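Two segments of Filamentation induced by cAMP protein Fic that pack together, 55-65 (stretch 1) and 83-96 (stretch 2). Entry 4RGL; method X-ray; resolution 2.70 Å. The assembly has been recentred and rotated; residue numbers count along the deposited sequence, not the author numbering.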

# COMPACT_ATOMS: atom_id res chain seq x y z
N ALA A 55 -8.19 -0.62 1.87
CA ALA A 55 -8.97 -1.01 0.69
C ALA A 55 -9.22 -2.53 0.68
O ALA A 55 -10.36 -2.95 0.49
CB ALA A 55 -8.26 -0.59 -0.58
N SER A 56 -8.16 -3.35 0.92
CA SER A 56 -8.30 -4.82 0.93
C SER A 56 -9.36 -5.26 1.96
O SER A 56 -10.20 -6.11 1.65
CB SER A 56 -6.96 -5.48 1.25
OG SER A 56 -7.05 -6.90 1.22
N LEU A 57 -9.37 -4.62 3.15
CA LEU A 57 -10.35 -4.92 4.20
C LEU A 57 -11.72 -4.33 3.85
O LEU A 57 -12.75 -4.94 4.15
CB LEU A 57 -9.88 -4.39 5.57
CG LEU A 57 -8.71 -5.16 6.22
CD1 LEU A 57 -8.18 -4.42 7.40
CD2 LEU A 57 -9.12 -6.53 6.64
N ALA A 58 -11.75 -3.15 3.18
CA ALA A 58 -13.01 -2.50 2.78
C ALA A 58 -13.78 -3.37 1.79
O ALA A 58 -15.01 -3.41 1.84
CB ALA A 58 -12.72 -1.14 2.17
N ILE A 59 -13.04 -4.09 0.91
CA ILE A 59 -13.66 -4.99 -0.08
C ILE A 59 -14.42 -6.11 0.64
O ILE A 59 -15.49 -6.52 0.18
CB ILE A 59 -12.59 -5.57 -1.05
CG1 ILE A 59 -11.90 -4.44 -1.86
CG2 ILE A 59 -13.22 -6.62 -2.00
CD1 ILE A 59 -10.68 -4.91 -2.73
N GLU A 60 -13.91 -6.55 1.81
CA GLU A 60 -14.55 -7.61 2.58
C GLU A 60 -15.47 -7.00 3.67
O GLU A 60 -15.66 -7.59 4.73
CB GLU A 60 -13.50 -8.55 3.20
CG GLU A 60 -12.57 -9.19 2.16
CD GLU A 60 -13.25 -10.02 1.08
OE1 GLU A 60 -14.40 -10.48 1.29
OE2 GLU A 60 -12.59 -10.28 0.04
N ASN A 61 -16.07 -5.83 3.36
CA ASN A 61 -17.13 -5.19 4.15
C ASN A 61 -16.63 -4.69 5.54
O ASN A 61 -17.44 -4.54 6.45
CB ASN A 61 -18.31 -6.16 4.33
CG ASN A 61 -18.91 -6.63 3.02
OD1 ASN A 61 -18.98 -5.89 2.03
ND2 ASN A 61 -19.38 -7.88 3.00
N ASN A 62 -15.35 -4.28 5.63
CA ASN A 62 -14.85 -3.61 6.84
C ASN A 62 -15.20 -2.12 6.76
O ASN A 62 -14.87 -1.47 5.76
CB ASN A 62 -13.34 -3.83 7.02
CG ASN A 62 -12.80 -3.34 8.34
OD1 ASN A 62 -12.91 -2.17 8.69
ND2 ASN A 62 -12.06 -4.21 9.02
N THR A 63 -15.96 -1.61 7.73
CA THR A 63 -16.55 -0.28 7.65
C THR A 63 -15.56 0.85 8.09
O THR A 63 -15.93 2.04 8.03
CB THR A 63 -17.82 -0.21 8.50
OG1 THR A 63 -17.48 -0.38 9.88
CG2 THR A 63 -18.86 -1.26 8.08
N LEU A 64 -14.33 0.50 8.52
CA LEU A 64 -13.36 1.51 8.95
C LEU A 64 -12.89 2.37 7.77
O LEU A 64 -12.70 1.85 6.66
CB LEU A 64 -12.16 0.86 9.64
CG LEU A 64 -12.44 0.23 11.01
CD1 LEU A 64 -11.29 -0.61 11.46
CD2 LEU A 64 -12.74 1.30 12.04
N THR A 65 -12.74 3.69 8.00
CA THR A 65 -12.29 4.63 6.97
C THR A 65 -10.77 4.63 6.88
O THR A 65 -10.10 4.07 7.75
CB THR A 65 -12.82 6.06 7.28
OG1 THR A 65 -12.15 6.57 8.43
CG2 THR A 65 -14.33 6.10 7.48
N ARG A 83 -13.51 -5.97 16.62
CA ARG A 83 -13.21 -7.01 15.63
C ARG A 83 -12.64 -6.38 14.35
O ARG A 83 -11.68 -6.91 13.78
CB ARG A 83 -14.47 -7.82 15.31
CG ARG A 83 -14.20 -9.13 14.62
CD ARG A 83 -15.45 -9.99 14.59
NE ARG A 83 -15.16 -11.35 14.14
CZ ARG A 83 -14.78 -12.33 14.95
NH1 ARG A 83 -14.62 -12.11 16.25
NH2 ARG A 83 -14.55 -13.54 14.47
N GLU A 84 -13.20 -5.24 13.91
CA GLU A 84 -12.70 -4.53 12.72
C GLU A 84 -11.32 -3.94 12.98
O GLU A 84 -10.48 -3.93 12.09
CB GLU A 84 -13.68 -3.43 12.30
CG GLU A 84 -14.92 -3.94 11.60
CD GLU A 84 -15.77 -2.86 10.96
OE1 GLU A 84 -15.65 -1.68 11.38
OE2 GLU A 84 -16.57 -3.19 10.05
N ILE A 85 -11.09 -3.42 14.20
CA ILE A 85 -9.81 -2.83 14.57
C ILE A 85 -8.72 -3.94 14.64
O ILE A 85 -7.59 -3.71 14.20
CB ILE A 85 -9.93 -2.05 15.92
CG1 ILE A 85 -11.00 -0.92 15.81
CG2 ILE A 85 -8.57 -1.47 16.34
CD1 ILE A 85 -11.35 -0.22 17.16
N GLN A 86 -9.09 -5.15 15.12
CA GLN A 86 -8.14 -6.27 15.17
C GLN A 86 -7.85 -6.81 13.79
O GLN A 86 -6.74 -7.30 13.55
CB GLN A 86 -8.65 -7.39 16.07
CG GLN A 86 -7.98 -7.38 17.44
CD GLN A 86 -6.46 -7.46 17.36
OE1 GLN A 86 -5.74 -6.66 17.96
NE2 GLN A 86 -5.95 -8.42 16.60
N GLU A 87 -8.81 -6.71 12.85
CA GLU A 87 -8.56 -7.09 11.46
C GLU A 87 -7.43 -6.23 10.89
O GLU A 87 -6.52 -6.77 10.25
CB GLU A 87 -9.83 -6.94 10.60
CG GLU A 87 -10.89 -8.01 10.87
CD GLU A 87 -12.05 -8.01 9.89
OE1 GLU A 87 -11.98 -7.28 8.87
OE2 GLU A 87 -13.00 -8.80 10.10
N VAL A 88 -7.44 -4.91 11.21
CA VAL A 88 -6.42 -3.96 10.75
C VAL A 88 -5.05 -4.30 11.38
O VAL A 88 -4.05 -4.36 10.67
CB VAL A 88 -6.83 -2.49 11.05
CG1 VAL A 88 -5.71 -1.52 10.68
CG2 VAL A 88 -8.13 -2.13 10.34
N ARG A 89 -5.02 -4.49 12.71
CA ARG A 89 -3.77 -4.81 13.41
C ARG A 89 -3.15 -6.09 12.83
O ARG A 89 -1.97 -6.09 12.50
CB ARG A 89 -4.02 -4.98 14.92
CG ARG A 89 -4.52 -3.71 15.62
CD ARG A 89 -4.35 -3.81 17.12
NE ARG A 89 -4.91 -2.65 17.82
CZ ARG A 89 -6.11 -2.65 18.41
NH1 ARG A 89 -6.86 -3.74 18.40
NH2 ARG A 89 -6.55 -1.56 19.03
N ASN A 90 -3.97 -7.16 12.65
CA ASN A 90 -3.49 -8.43 12.09
C ASN A 90 -3.01 -8.24 10.64
O ASN A 90 -1.95 -8.76 10.28
CB ASN A 90 -4.60 -9.49 12.13
CG ASN A 90 -4.87 -10.05 13.51
OD1 ASN A 90 -4.33 -9.58 14.52
ND2 ASN A 90 -5.69 -11.08 13.58
N ALA A 91 -3.78 -7.49 9.82
CA ALA A 91 -3.40 -7.22 8.43
C ALA A 91 -2.06 -6.50 8.35
O ALA A 91 -1.15 -6.95 7.64
CB ALA A 91 -4.48 -6.40 7.74
N PHE A 92 -1.89 -5.41 9.15
CA PHE A 92 -0.63 -4.67 9.19
C PHE A 92 0.53 -5.58 9.60
O PHE A 92 1.60 -5.53 8.99
CB PHE A 92 -0.72 -3.46 10.15
CG PHE A 92 0.60 -2.75 10.35
CD1 PHE A 92 1.13 -1.93 9.36
CD2 PHE A 92 1.33 -2.94 11.53
CE1 PHE A 92 2.37 -1.32 9.54
CE2 PHE A 92 2.57 -2.31 11.70
CZ PHE A 92 3.08 -1.50 10.72
N ALA A 93 0.30 -6.44 10.59
CA ALA A 93 1.30 -7.38 11.06
C ALA A 93 1.67 -8.39 9.95
O ALA A 93 2.85 -8.75 9.81
CB ALA A 93 0.79 -8.12 12.28
N THR A 94 0.68 -8.81 9.14
CA THR A 94 0.86 -9.81 8.10
C THR A 94 1.69 -9.24 6.93
O THR A 94 2.65 -9.88 6.49
CB THR A 94 -0.51 -10.32 7.61
OG1 THR A 94 -1.30 -10.67 8.74
CG2 THR A 94 -0.38 -11.52 6.68
N TYR A 95 1.33 -8.03 6.43
CA TYR A 95 2.04 -7.41 5.29
C TYR A 95 3.49 -7.06 5.66
O TYR A 95 4.36 -7.11 4.79
CB TYR A 95 1.30 -6.16 4.80
CG TYR A 95 0.14 -6.46 3.88
CD1 TYR A 95 -1.12 -6.76 4.38
CD2 TYR A 95 0.29 -6.40 2.49
CE1 TYR A 95 -2.20 -7.04 3.53
CE2 TYR A 95 -0.78 -6.66 1.63
CZ TYR A 95 -2.02 -6.99 2.16
OH TYR A 95 -3.07 -7.27 1.32
N GLU A 96 3.76 -6.74 6.94
CA GLU A 96 5.11 -6.38 7.37
C GLU A 96 6.03 -7.62 7.42
O GLU A 96 7.25 -7.47 7.49
CB GLU A 96 5.10 -5.67 8.74
CG GLU A 96 4.44 -4.29 8.71
CD GLU A 96 5.05 -3.30 7.73
OE1 GLU A 96 6.27 -3.05 7.82
OE2 GLU A 96 4.27 -2.72 6.93

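Stretch 1 leaves a helix for a loop, and this bend packs against the helix that starts before Arg83. The two helix axes approach no closer than 10.9 Å, with their directions 135° apart. The loop supplies much of the contact: CA of Asn62 lies 6.3 Å from CA of Glu84, against 7.7 Å between CA of Leu57 and CA of Val88. The turn is tied to its own helix by Asn62 N, which donates to Leu57 O at 3.1 Å. Asn61, with phi and psi both positive, lets the chain reverse there.

Glu84 is the polar anchor. With chi1 m and chi2 t it extends its carboxylate to the loop, where Glu84 OE2 accepts from Thr63 N at 2.9 Å and Glu84 OE1 from Thr63 OG1 at 2.7 Å. A two-oxygen acceptor suits a threonine whose p rotamer sets its hydroxyl beside its own amide.

Asn62, buried, uses both ends of its amide. Asn62 ND2 donates to Glu87 OE1 at 3.1 Å and, weakly, to Glu84 O at 3.5 Å, while Asn62 OD1 accepts from Leu64 N at 3.0 Å. One side chain thus braces the loop and joins it to the helix, giving its own buried amide partners at both ends.

Beside this network lies a small apolar patch. Leu57 and Leu64, both m,t, point toward the helix and converge on Val88: each places its CD1 3.7 Å from Val88 CG2. Leu57 CD1 also reaches Ala91 CB at 4.2 Å, and Leu64 CD1 touches Ile85 CG1 at 4.4 Å, although Ile85 directs its CB away. Spacings of three and four residues put Glu84, Glu87 and Ala91, which point toward stretch 1, and Val88, which points sideways, along one helical face that mixes carboxylates with compact aliphatics. In all, 443 Å² is buried, both sides summed.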